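Local coordinates for Non-structural protein 2 (Bluetongue virus, PDB 1UTY) that binds single-stranded RNA through this N-terminal domain of a longer orbivirus phosphoprotein, at residues Val14-Thr18 and Ala19-Cys23; Glu89-Glu93 and Trp94-Gly98; Tyr131-Asn134 and Asp135-Asn139. One frame throughout, in Å; residues are numbered along the deposited sequence.

The three contacts are local and differ in burial and chemistry. Contact 1 is partly buried: a carboxylate holds the turn between strand 10-15 and helix 22-29, with valine and cysteine packing beside it. Contact 2 lies at the surface and is mainly aromatic, in the loop that leads into strand 97-110. Contact 3 is also at the surface and is ionic, in the long loop after strand 113-123. Contacts 1 and 2 reach the same sheet on opposite sides of the chain's centre, about 21 Å apart between centres. Contacts 2 and 3 touch through backbone pairs, and both reach the second subunit.

Contact 1: residues Val14-Thr18 and Ala19-Cys23; sequences VLDVT and AKTLC
D16 grips T21 through a single carboxylate oxygen, OD2, which accepts two hydrogen bonds. The hydroxyl OG1 of T21 lies 2.6 Å from OD2 of D16 and donates to it from above the carboxylate plane, about 45° out. The backbone N of T21 lies 2.8 Å from the same OD2. It comes on the syn side, closer to the plane, and its bond is fairly straight at 158°. Two donors from one residue thus fix the rotation of the D16 carboxylate, and the oxygen that takes them belongs to a buried side chain. The D16 side chain can reach across because CG is anti to the backbone N (chi1 175°). The first torsion of T21 sets OG1 between its own N and carbonyl carbon. From there OG1 meets OD2 and also caps the backbone N of G24. T21 is the N-cap of helix 22-29.

The backbone adds a type I beta turn from D16 to A19. A19 N donates to D16 O at 3.0 Å. Near the exposed end of the turn, K20 crosses T18 at about a right angle. CG of K20 packs against OG1 of T18 at 3.6 Å, and the lysine chain then runs past the T18 carbonyl oxygen. Next to the helix start V14 and C23 meet: CG2 of V14 is 4.0 Å from SG of C23, and the CB atoms are almost as near.

The arrangement is a tight strand-to-helix connection, with the carboxylate of the turn tied to the residue that caps the start of the helix. V14 and C23 both pack on I37 of strand 34-39, which neighbours strand 10-15 in the sheet. V14 and T21 also touch L79 of strand 73-79.

Contact 2: residues Glu89-Glu93 and Trp94-Gly98; sequences ERWEE and WKFEG
W91 turns its indole toward W94 by setting CG anti to the backbone N (chi1 -154°). W94 places CG beside its own backbone N (chi1 -43°), which brings the five-membered end of its indole over the W91 ring. The two indoles make an edge-to-face (T-shaped) pair. The edge of W94 points at the face of W91, with the five-membered rings 4.6 Å apart between centroids and their planes at 84°. The touching edge of W94 is its CD1 and NE1, and CD1 of W94 lies 3.6 Å from CE2 of W91.

E93 lies alongside W94 and points the same way. Its CG sits over the face of the W94 five-membered ring, 3.4 Å from the centroid, in a CH-pi contact. Beyond CG the E93 chain is extended, and its carboxylate runs nearly parallel to the indole plane. F96 completes the aromatic cluster. Its ring lies oblique to W91, with CZ of F96 3.8 Å from CE3 of W91. The F96 edge also meets the backbone: CE1 of F96 is 3.2 Å from O of W91.

A type I beta turn brings W91 and W94 together, and F96 follows two residues on. E92 ties back to the preceding residues: OE2 of E92 accepts from W91 N at 2.8 Å, and OE1 forms a salt bridge with NH1 of R90. A water donates to both OE1 of E92 and O of W94, linking the E92 side chain to the last residue of the turn.

The loop joins strand 84-87 to strand 97-110. Y131, in the loop after strand 113-123, meets W94 edge-to-face. E92 has a second charged partner in R67. The cluster rests on strands 64-70 and 73-79: W91 and F96 touch S76 and R67, and W94 and F96 touch M78.

Contact 3: residues Tyr131-Asn134 and Asp135-Asn139; sequences YMRN and DFDRN
R133 bridges two aspartates, D135 and D137, in a small salt-bridge network on an irregular surface loop. NE of R133 donates to OD1 of D135 at 2.9 Å. The oxygen is met on its syn side, yet it is tilted about 24° from the guanidinium plane. NH2 of R133 turns to the other acid and forms a salt bridge with OD1 of D137 at 2.8 Å. NH2 also makes a weak bond to OD1 of D135. Both carboxylate oxygens thus lie at the edge of the guanidinium, and neither stacks on its face.

The two acids are turned differently. The D135 carboxylate stands nearly perpendicular to the guanidinium, with planes 89° apart. That of D137 is almost coplanar with it. The positive group probably offsets the mutual repulsion of the two acids.

The arginine reaches both because its chain is bent at chi3 (3°), which folds the guanidinium back toward the residues that follow. D135 places CG between its backbone N and carbonyl carbon, and this swings OD1 round to NE. The backbone helps: N134 is the centre of an inverse gamma turn, which kinks the chain between R133 and D135. The weak bond from D135 N to R133 O closes this turn.

N134 takes no part in the network. Its amide side chain bonds to V101 O and T102 OG1 of the second subunit. F136 also packs on T102 of that subunit, so the loop is held at the subunit interface. In the same chain N134 pairs with E93 through the backbone, and M132 pairs with K95. E140 holds the far acid from its backbone side, with OE1 of E140 accepting from N of D137. Close to the bridge itself, CB of R133 packs 3.3 Å from OD1 of D135.

Contact 1: residues Val14-Thr18 and Ala19-Cys23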
ATOM      1  N   VAL A  14      -6.709   7.561  15.034  1.00 20.02           N
ATOM      2  CA  VAL A  14      -5.426   8.168  14.714  1.00 20.23           C
ATOM      3  C   VAL A  14      -4.672   8.390  16.004  1.00 20.85           C
ATOM      4  O   VAL A  14      -5.199   8.990  16.945  1.00 21.57           O
ATOM      5  CB  VAL A  14      -5.568   9.482  13.911  1.00 20.14           C
ATOM      6  CG1 VAL A  14      -4.207  10.006  13.504  1.00 18.38           C
ATOM      7  CG2 VAL A  14      -6.431   9.251  12.650  1.00 19.42           C
ATOM      8  N   LEU A  15      -3.458   7.845  16.050  1.00 21.37           N
ATOM      9  CA  LEU A  15      -2.509   8.106  17.109  1.00 21.97           C
ATOM     10  C   LEU A  15      -1.468   9.030  16.495  1.00 22.60           C
ATOM     11  O   LEU A  15      -0.684   8.615  15.624  1.00 23.60           O
ATOM     12  CB  LEU A  15      -1.877   6.801  17.600  1.00 21.53           C
ATOM     13  CG  LEU A  15      -0.715   6.925  18.605  1.00 23.12           C
ATOM     14  CD1 LEU A  15      -1.154   7.608  19.910  1.00 21.96           C
ATOM     15  CD2 LEU A  15      -0.064   5.552  18.902  1.00 23.48           C
ATOM     16  N   ASP A  16      -1.486  10.283  16.929  1.00 22.99           N
ATOM     17  CA  ASP A  16      -0.601  11.326  16.414  1.00 23.38           C
ATOM     18  C   ASP A  16      -0.022  12.081  17.599  1.00 23.45           C
ATOM     19  O   ASP A  16      -0.513  13.149  17.967  1.00 23.01           O
ATOM     20  CB  ASP A  16      -1.371  12.289  15.495  1.00 23.76           C
ATOM     21  CG  ASP A  16      -0.518  13.481  15.026  1.00 24.68           C
ATOM     22  OD1 ASP A  16       0.716  13.351  14.885  1.00 26.28           O
ATOM     23  OD2 ASP A  16      -0.997  14.601  14.769  1.00 25.85           O
ATOM     24  N   VAL A  17       1.031  11.508  18.184  1.00 23.64           N
ATOM     25  CA  VAL A  17       1.607  11.963  19.452  1.00 23.62           C
ATOM     26  C   VAL A  17       2.252  13.363  19.373  1.00 23.44           C
ATOM     27  O   VAL A  17       2.202  14.120  20.355  1.00 23.15           O
ATOM     28  CB  VAL A  17       2.616  10.886  20.031  1.00 24.16           C
ATOM     29  CG1 VAL A  17       3.612  11.496  21.007  1.00 24.31           C
ATOM     30  CG2 VAL A  17       1.860   9.765  20.730  1.00 24.24           C
ATOM     31  N   THR A  18       2.859  13.700  18.230  1.00 22.94           N
ATOM     32  CA  THR A  18       3.455  15.031  18.063  1.00 23.38           C
ATOM     33  C   THR A  18       2.402  16.077  17.729  1.00 22.96           C
ATOM     34  O   THR A  18       2.703  17.262  17.692  1.00 22.69           O
ATOM     35  CB  THR A  18       4.637  15.084  17.020  1.00 23.17           C
ATOM     36  OG1 THR A  18       4.160  14.758  15.707  1.00 24.96           O
ATOM     37  CG2 THR A  18       5.690  14.033  17.317  1.00 22.93           C
ATOM     38  N   ALA A  19       1.172  15.628  17.494  1.00 23.29           N
ATOM     39  CA  ALA A  19       0.023  16.526  17.314  1.00 23.49           C
ATOM     40  C   ALA A  19       0.228  17.584  16.226  1.00 23.74           C
ATOM     41  O   ALA A  19      -0.141  18.741  16.401  1.00 23.81           O
ATOM     42  CB  ALA A  19      -0.345  17.190  18.636  1.00 23.36           C
ATOM     43  N   LYS A  20       0.822  17.182  15.107  1.00 24.47           N
ATOM     44  CA  LYS A  20       0.989  18.084  13.973  1.00 24.88           C
ATOM     45  C   LYS A  20      -0.188  17.951  12.994  1.00 24.86           C
ATOM     46  O   LYS A  20      -0.352  18.794  12.115  1.00 25.68           O
ATOM     47  CB  LYS A  20       2.337  17.863  13.255  1.00 25.35           C
ATOM     48  CG  LYS A  20       3.610  17.929  14.141  1.00 25.14           C
ATOM     49  CD  LYS A  20       3.713  19.230  14.900  1.00 26.20           C
ATOM     50  CE  LYS A  20       5.117  19.458  15.486  1.00 25.38           C
ATOM     51  NZ  LYS A  20       5.135  20.789  16.136  1.00 23.84           N
ATOM     52  N   THR A  21      -1.006  16.908  13.137  1.00 23.91           N
ATOM     53  CA  THR A  21      -2.250  16.837  12.366  1.00 23.17           C
ATOM     54  C   THR A  21      -3.398  17.423  13.180  1.00 23.60           C
ATOM     55  O   THR A  21      -3.342  17.461  14.420  1.00 23.31           O
ATOM     56  CB  THR A  21      -2.614  15.387  11.945  1.00 22.97           C
ATOM     57  OG1 THR A  21      -2.999  14.627  13.098  1.00 21.06           O
ATOM     58  CG2 THR A  21      -1.422  14.637  11.359  1.00 21.88           C
ATOM     59  N   LEU A  22      -4.443  17.871  12.491  1.00 23.77           N
ATOM     60  CA  LEU A  22      -5.641  18.325  13.179  1.00 24.31           C
ATOM     61  C   LEU A  22      -6.087  17.306  14.241  1.00 24.35           C
ATOM     62  O   LEU A  22      -6.360  17.680  15.386  1.00 24.46           O
ATOM     63  CB  LEU A  22      -6.784  18.597  12.196  1.00 24.04           C
ATOM     64  CG  LEU A  22      -8.069  19.015  12.923  1.00 24.45           C
ATOM     65  CD1 LEU A  22      -7.956  20.467  13.362  1.00 23.71           C
ATOM     66  CD2 LEU A  22      -9.304  18.790  12.062  1.00 24.69           C
ATOM     67  N   CYS A  23      -6.161  16.041  13.835  1.00 24.43           N
ATOM     68  CA  CYS A  23      -6.428  14.897  14.710  1.00 25.33           C
ATOM     69  C   CYS A  23      -5.622  14.890  15.990  1.00 24.99           C
ATOM     70  O   CYS A  23      -6.183  14.706  17.062  1.00 25.37           O
ATOM     71  CB  CYS A  23      -6.103  13.591  13.971  1.00 25.27           C
ATOM     72  SG  CYS A  23      -7.306  13.177  12.712  1.00 28.83           S
TER

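Contact 2: residues Glu89-Glu93 and Trp94-Gly98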
ATOM      1  N   GLU A  89     -13.866   4.544  -0.450  1.00 22.22           N
ATOM      2  CA  GLU A  89     -13.910   4.298  -1.873  1.00 22.91           C
ATOM      3  C   GLU A  89     -12.648   4.795  -2.602  1.00 22.95           C
ATOM      4  O   GLU A  89     -11.733   5.375  -1.974  1.00 22.44           O
ATOM      5  CB  GLU A  89     -15.198   4.890  -2.436  1.00 23.12           C
ATOM      6  CG  GLU A  89     -16.393   4.067  -1.972  1.00 26.70           C
ATOM      7  CD  GLU A  89     -17.729   4.610  -2.408  1.00 30.45           C
ATOM      8  OE1 GLU A  89     -17.901   4.932  -3.606  1.00 33.72           O
ATOM      9  OE2 GLU A  89     -18.620   4.694  -1.546  1.00 32.65           O
ATOM     10  N   ARG A  90     -12.579   4.516  -3.904  1.00 22.75           N
ATOM     11  CA  ARG A  90     -11.410   4.834  -4.712  1.00 23.47           C
ATOM     12  C   ARG A  90     -11.218   6.333  -4.682  1.00 23.03           C
ATOM     13  O   ARG A  90     -12.181   7.092  -4.777  1.00 22.96           O
ATOM     14  CB  ARG A  90     -11.604   4.387  -6.175  1.00 24.39           C
ATOM     15  CG  ARG A  90     -11.600   2.876  -6.414  1.00 27.51           C
ATOM     16  CD  ARG A  90     -10.244   2.309  -6.834  1.00 31.92           C
ATOM     17  NE  ARG A  90     -10.012   2.345  -8.289  1.00 33.91           N
ATOM     18  CZ  ARG A  90      -8.803   2.486  -8.846  1.00 35.45           C
ATOM     19  NH1 ARG A  90      -7.721   2.608  -8.084  1.00 36.78           N
ATOM     20  NH2 ARG A  90      -8.666   2.504 -10.160  1.00 35.88           N
ATOM     21  N   TRP A  91      -9.974   6.761  -4.548  1.00 22.86           N
ATOM     22  CA  TRP A  91      -9.673   8.185  -4.510  1.00 23.07           C
ATOM     23  C   TRP A  91      -8.402   8.461  -5.308  1.00 23.46           C
ATOM     24  O   TRP A  91      -7.358   8.796  -4.763  1.00 23.20           O
ATOM     25  CB  TRP A  91      -9.560   8.657  -3.053  1.00 22.43           C
ATOM     26  CG  TRP A  91      -9.870  10.108  -2.871  1.00 20.41           C
ATOM     27  CD1 TRP A  91     -10.324  10.983  -3.821  1.00 18.59           C
ATOM     28  CD2 TRP A  91      -9.748  10.857  -1.659  1.00 18.36           C
ATOM     29  NE1 TRP A  91     -10.484  12.234  -3.269  1.00 19.57           N
ATOM     30  CE2 TRP A  91     -10.135  12.184  -1.943  1.00 17.58           C
ATOM     31  CE3 TRP A  91      -9.338  10.543  -0.351  1.00 17.54           C
ATOM     32  CZ2 TRP A  91     -10.130  13.187  -0.976  1.00 17.95           C
ATOM     33  CZ3 TRP A  91      -9.338  11.547   0.612  1.00 16.25           C
ATOM     34  CH2 TRP A  91      -9.732  12.847   0.299  1.00 15.24           C
ATOM     35  N   GLU A  92      -8.521   8.336  -6.618  1.00 24.70           N
ATOM     36  CA  GLU A  92      -7.358   8.087  -7.469  1.00 25.74           C
ATOM     37  C   GLU A  92      -6.681   9.316  -8.063  1.00 25.58           C
ATOM     38  O   GLU A  92      -5.631   9.191  -8.697  1.00 25.91           O
ATOM     39  CB  GLU A  92      -7.733   7.101  -8.581  1.00 26.17           C
ATOM     40  CG  GLU A  92      -7.583   5.626  -8.217  0.75 28.33           C
ATOM     41  CD  GLU A  92      -7.062   5.354  -6.803  0.75 30.86           C
ATOM     42  OE1 GLU A  92      -5.907   4.887  -6.685  0.75 32.39           O
ATOM     43  OE2 GLU A  92      -7.803   5.568  -5.810  0.75 30.87           O
ATOM     44  N   GLU A  93      -7.274  10.489  -7.863  1.00 25.47           N
ATOM     45  CA  GLU A  93      -6.641  11.744  -8.272  1.00 25.28           C
ATOM     46  C   GLU A  93      -5.374  12.031  -7.434  1.00 24.27           C
ATOM     47  O   GLU A  93      -4.479  12.739  -7.894  1.00 24.69           O
ATOM     48  CB  GLU A  93      -7.646  12.923  -8.223  1.00 25.61           C
ATOM     49  CG  GLU A  93      -8.371  13.093  -6.886  0.85 28.31           C
ATOM     50  CD  GLU A  93      -9.684  13.882  -6.961  0.85 31.62           C
ATOM     51  OE1 GLU A  93      -9.690  15.056  -7.425  0.85 31.61           O
ATOM     52  OE2 GLU A  93     -10.719  13.328  -6.516  0.85 31.65           O
ATOM     53  N   TRP A  94      -5.286  11.450  -6.236  1.00 22.96           N
ATOM     54  CA  TRP A  94      -4.187  11.739  -5.308  1.00 21.79           C
ATOM     55  C   TRP A  94      -3.313  10.531  -5.002  1.00 21.76           C
ATOM     56  O   TRP A  94      -3.780   9.399  -5.066  1.00 21.36           O
ATOM     57  CB  TRP A  94      -4.711  12.285  -3.972  1.00 20.94           C
ATOM     58  CG  TRP A  94      -5.805  13.293  -4.031  1.00 20.32           C
ATOM     59  CD1 TRP A  94      -7.087  13.118  -3.589  1.00 20.27           C
ATOM     60  CD2 TRP A  94      -5.739  14.645  -4.531  1.00 20.05           C
ATOM     61  NE1 TRP A  94      -7.821  14.261  -3.792  1.00 20.14           N
ATOM     62  CE2 TRP A  94      -7.029  15.217  -4.366  1.00 19.59           C
ATOM     63  CE3 TRP A  94      -4.728  15.429  -5.116  1.00 20.69           C
ATOM     64  CZ2 TRP A  94      -7.337  16.540  -4.749  1.00 18.37           C
ATOM     65  CZ3 TRP A  94      -5.032  16.759  -5.508  1.00 20.64           C
ATOM     66  CH2 TRP A  94      -6.333  17.289  -5.325  1.00 20.19           C
ATOM     67  N   LYS A  95      -2.049  10.798  -4.657  1.00 22.11           N
ATOM     68  CA  LYS A  95      -1.101   9.796  -4.167  1.00 22.41           C
ATOM     69  C   LYS A  95      -1.357   9.558  -2.671  1.00 22.20           C
ATOM     70  O   LYS A  95      -1.753  10.483  -1.953  1.00 21.39           O
ATOM     71  CB  LYS A  95       0.352  10.317  -4.264  1.00 22.34           C
ATOM     72  CG  LYS A  95       0.952  10.494  -5.648  1.00 26.44           C
ATOM     73  CD  LYS A  95       2.498  10.680  -5.596  1.00 28.78           C
ATOM     74  CE  LYS A  95       2.937  11.858  -6.482  1.00 32.62           C
ATOM     75  NZ  LYS A  95       4.157  11.631  -7.359  1.00 33.81           N
ATOM     76  N   PHE A  96      -1.053   8.342  -2.205  1.00 21.85           N
ATOM     77  CA  PHE A  96      -1.072   8.014  -0.785  1.00 21.52           C
ATOM     78  C   PHE A  96       0.114   7.158  -0.409  1.00 21.83           C
ATOM     79  O   PHE A  96       0.628   6.401  -1.226  1.00 21.92           O
ATOM     80  CB  PHE A  96      -2.329   7.219  -0.437  1.00 21.29           C
ATOM     81  CG  PHE A  96      -3.575   7.942  -0.733  1.00 19.63           C
ATOM     82  CD1 PHE A  96      -4.116   7.914  -2.015  1.00 18.72           C
ATOM     83  CD2 PHE A  96      -4.191   8.686   0.251  1.00 16.45           C
ATOM     84  CE1 PHE A  96      -5.258   8.624  -2.298  1.00 20.73           C
ATOM     85  CE2 PHE A  96      -5.310   9.390  -0.015  1.00 16.87           C
ATOM     86  CZ  PHE A  96      -5.860   9.377  -1.290  1.00 18.94           C
ATOM     87  N   GLU A  97       0.514   7.250   0.851  1.00 21.87           N
ATOM     88  CA  GLU A  97       1.366   6.232   1.431  1.00 21.99           C
ATOM     89  C   GLU A  97       0.528   4.982   1.719  1.00 22.34           C
ATOM     90  O   GLU A  97      -0.359   5.006   2.572  1.00 22.28           O
ATOM     91  CB  GLU A  97       2.004   6.746   2.711  1.00 21.35           C
ATOM     92  CG  GLU A  97       2.905   5.719   3.372  1.00 22.31           C
ATOM     93  CD  GLU A  97       3.493   6.196   4.677  1.00 23.21           C
ATOM     94  OE1 GLU A  97       3.485   7.420   4.946  1.00 25.15           O
ATOM     95  OE2 GLU A  97       3.974   5.335   5.441  1.00 25.23           O
ATOM     96  N   GLY A  98       0.810   3.900   0.993  1.00 22.72           N
ATOM     97  CA  GLY A  98       0.236   2.594   1.272  1.00 23.09           C
ATOM     98  C   GLY A  98       0.663   2.079   2.637  1.00 23.73           C
ATOM     99  O   GLY A  98       1.804   1.731   2.866  1.00 23.35           O
TER
HETATM  100  O   HOH W   1      -3.919   6.770  -5.721  1.00 42.62           O

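Contact 3: residues Tyr131-Asn134 and Asp135-Asn139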
ATOM      1  N   TYR A 131      -2.855  15.805  -0.674  1.00 20.39           N
ATOM      2  CA  TYR A 131      -3.264  16.467  -1.909  1.00 21.34           C
ATOM      3  C   TYR A 131      -2.154  16.654  -2.937  1.00 22.02           C
ATOM      4  O   TYR A 131      -2.049  17.710  -3.553  1.00 22.85           O
ATOM      5  CB  TYR A 131      -4.029  17.781  -1.601  1.00 21.51           C
ATOM      6  CG  TYR A 131      -5.150  17.551  -0.604  1.00 20.69           C
ATOM      7  CD1 TYR A 131      -4.997  17.883   0.747  1.00 20.42           C
ATOM      8  CD2 TYR A 131      -6.337  16.934  -1.001  1.00 20.15           C
ATOM      9  CE1 TYR A 131      -6.015  17.635   1.673  1.00 18.39           C
ATOM     10  CE2 TYR A 131      -7.359  16.692  -0.099  1.00 20.22           C
ATOM     11  CZ  TYR A 131      -7.186  17.038   1.239  1.00 20.49           C
ATOM     12  OH  TYR A 131      -8.197  16.784   2.122  1.00 21.38           O
ATOM     13  N   MET A 132      -1.340  15.615  -3.125  1.00 22.83           N
ATOM     14  CA  MET A 132      -0.429  15.518  -4.267  1.00 23.41           C
ATOM     15  C   MET A 132      -1.082  14.698  -5.394  1.00 23.38           C
ATOM     16  O   MET A 132      -1.532  13.575  -5.172  1.00 23.65           O
ATOM     17  CB  MET A 132       0.908  14.888  -3.852  1.00 23.67           C
ATOM     18  CG  MET A 132       1.950  15.835  -3.164  1.00 26.05           C
ATOM     19  SD  MET A 132       1.814  17.642  -3.389  1.00 31.86           S
ATOM     20  CE  MET A 132       1.962  17.798  -5.291  1.00 33.03           C
ATOM     21  N   ARG A 133      -1.145  15.268  -6.594  1.00 23.46           N
ATOM     22  CA  ARG A 133      -1.704  14.583  -7.760  1.00 24.56           C
ATOM     23  C   ARG A 133      -1.023  13.237  -8.001  1.00 24.09           C
ATOM     24  O   ARG A 133       0.187  13.125  -7.866  1.00 24.23           O
ATOM     25  CB  ARG A 133      -1.537  15.440  -9.013  1.00 24.76           C
ATOM     26  CG  ARG A 133      -2.741  16.286  -9.386  1.00 27.63           C
ATOM     27  CD  ARG A 133      -2.474  17.250 -10.563  1.00 32.14           C
ATOM     28  NE  ARG A 133      -1.129  17.080 -11.123  1.00 33.69           N
ATOM     29  CZ  ARG A 133      -0.080  17.861 -10.850  0.85 34.38           C
ATOM     30  NH1 ARG A 133      -0.196  18.897 -10.027  0.85 33.86           N
ATOM     31  NH2 ARG A 133       1.097  17.603 -11.412  0.85 35.72           N
ATOM     32  N   ASN A 134      -1.791  12.215  -8.364  1.00 24.12           N
ATOM     33  CA  ASN A 134      -1.165  10.954  -8.735  1.00 23.75           C
ATOM     34  C   ASN A 134      -0.827  10.921 -10.216  1.00 23.42           C
ATOM     35  O   ASN A 134      -1.394  10.142 -10.977  1.00 23.43           O
ATOM     36  CB  ASN A 134      -1.995   9.741  -8.335  1.00 23.64           C
ATOM     37  CG  ASN A 134      -1.209   8.441  -8.491  1.00 25.02           C
ATOM     38  OD1 ASN A 134       0.024   8.425  -8.353  1.00 24.79           O
ATOM     39  ND2 ASN A 134      -1.908   7.360  -8.808  1.00 24.98           N
ATOM     40  N   ASP A 135       0.089  11.793 -10.615  1.00 23.34           N
ATOM     41  CA  ASP A 135       0.592  11.815 -11.987  1.00 23.80           C
ATOM     42  C   ASP A 135       1.945  12.502 -12.025  1.00 22.94           C
ATOM     43  O   ASP A 135       2.383  13.064 -11.022  1.00 23.57           O
ATOM     44  CB  ASP A 135      -0.419  12.479 -12.941  1.00 24.34           C
ATOM     45  CG  ASP A 135      -0.354  13.989 -12.918  0.90 26.85           C
ATOM     46  OD1 ASP A 135      -0.005  14.563 -11.858  0.90 28.43           O
ATOM     47  OD2 ASP A 135      -0.636  14.687 -13.929  0.90 29.71           O
ATOM     48  N   PHE A 136       2.601  12.458 -13.173  1.00 21.91           N
ATOM     49  CA  PHE A 136       3.903  13.085 -13.319  1.00 20.85           C
ATOM     50  C   PHE A 136       3.852  14.297 -14.223  1.00 20.28           C
ATOM     51  O   PHE A 136       3.297  14.229 -15.318  1.00 20.17           O
ATOM     52  CB  PHE A 136       4.908  12.110 -13.926  1.00 20.46           C
ATOM     53  CG  PHE A 136       5.169  10.897 -13.091  1.00 20.38           C
ATOM     54  CD1 PHE A 136       5.736  11.012 -11.821  1.00 20.69           C
ATOM     55  CD2 PHE A 136       4.876   9.629 -13.587  1.00 18.63           C
ATOM     56  CE1 PHE A 136       5.984   9.878 -11.050  1.00 20.31           C
ATOM     57  CE2 PHE A 136       5.132   8.503 -12.842  1.00 20.03           C
ATOM     58  CZ  PHE A 136       5.677   8.618 -11.566  1.00 20.32           C
ATOM     59  N   ASP A 137       4.462  15.392 -13.775  1.00 19.62           N
ATOM     60  CA  ASP A 137       4.926  16.418 -14.707  1.00 19.57           C
ATOM     61  C   ASP A 137       6.020  15.785 -15.559  1.00 19.06           C
ATOM     62  O   ASP A 137       6.683  14.839 -15.131  1.00 18.19           O
ATOM     63  CB  ASP A 137       5.505  17.633 -13.975  1.00 19.29           C
ATOM     64  CG  ASP A 137       4.476  18.357 -13.138  1.00 20.87           C
ATOM     65  OD1 ASP A 137       3.298  17.913 -13.082  1.00 20.20           O
ATOM     66  OD2 ASP A 137       4.766  19.391 -12.488  1.00 23.46           O
ATOM     67  N   ARG A 138       6.221  16.322 -16.754  1.00 19.09           N
ATOM     68  CA  ARG A 138       7.219  15.766 -17.653  1.00 19.38           C
ATOM     69  C   ARG A 138       8.628  15.742 -17.051  1.00 19.83           C
ATOM     70  O   ARG A 138       9.402  14.827 -17.338  1.00 19.74           O
ATOM     71  CB  ARG A 138       7.170  16.446 -19.026  1.00 19.25           C
ATOM     72  CG  ARG A 138       5.985  15.972 -19.847  1.00 19.55           C
ATOM     73  CD  ARG A 138       5.675  16.788 -21.091  1.00 22.10           C
ATOM     74  NE  ARG A 138       4.449  16.303 -21.719  1.00 23.17           N
ATOM     75  CZ  ARG A 138       4.385  15.282 -22.573  1.00 24.63           C
ATOM     76  NH1 ARG A 138       5.489  14.633 -22.953  1.00 24.46           N
ATOM     77  NH2 ARG A 138       3.205  14.919 -23.065  1.00 24.81           N
ATOM     78  N   ASN A 139       8.950  16.716 -16.196  1.00 20.39           N
ATOM     79  CA  ASN A 139      10.256  16.712 -15.541  1.00 21.24           C
ATOM     80  C   ASN A 139      10.407  15.685 -14.406  1.00 21.55           C
ATOM     81  O   ASN A 139      11.511  15.409 -13.956  1.00 21.78           O
ATOM     82  CB  ASN A 139      10.718  18.129 -15.161  1.00 21.17           C
ATOM     83  CG  ASN A 139      10.060  18.674 -13.912  1.00 22.60           C
ATOM     84  OD1 ASN A 139       8.992  18.222 -13.466  1.00 23.49           O
ATOM     85  ND2 ASN A 139      10.695  19.696 -13.344  1.00 24.75           N
TER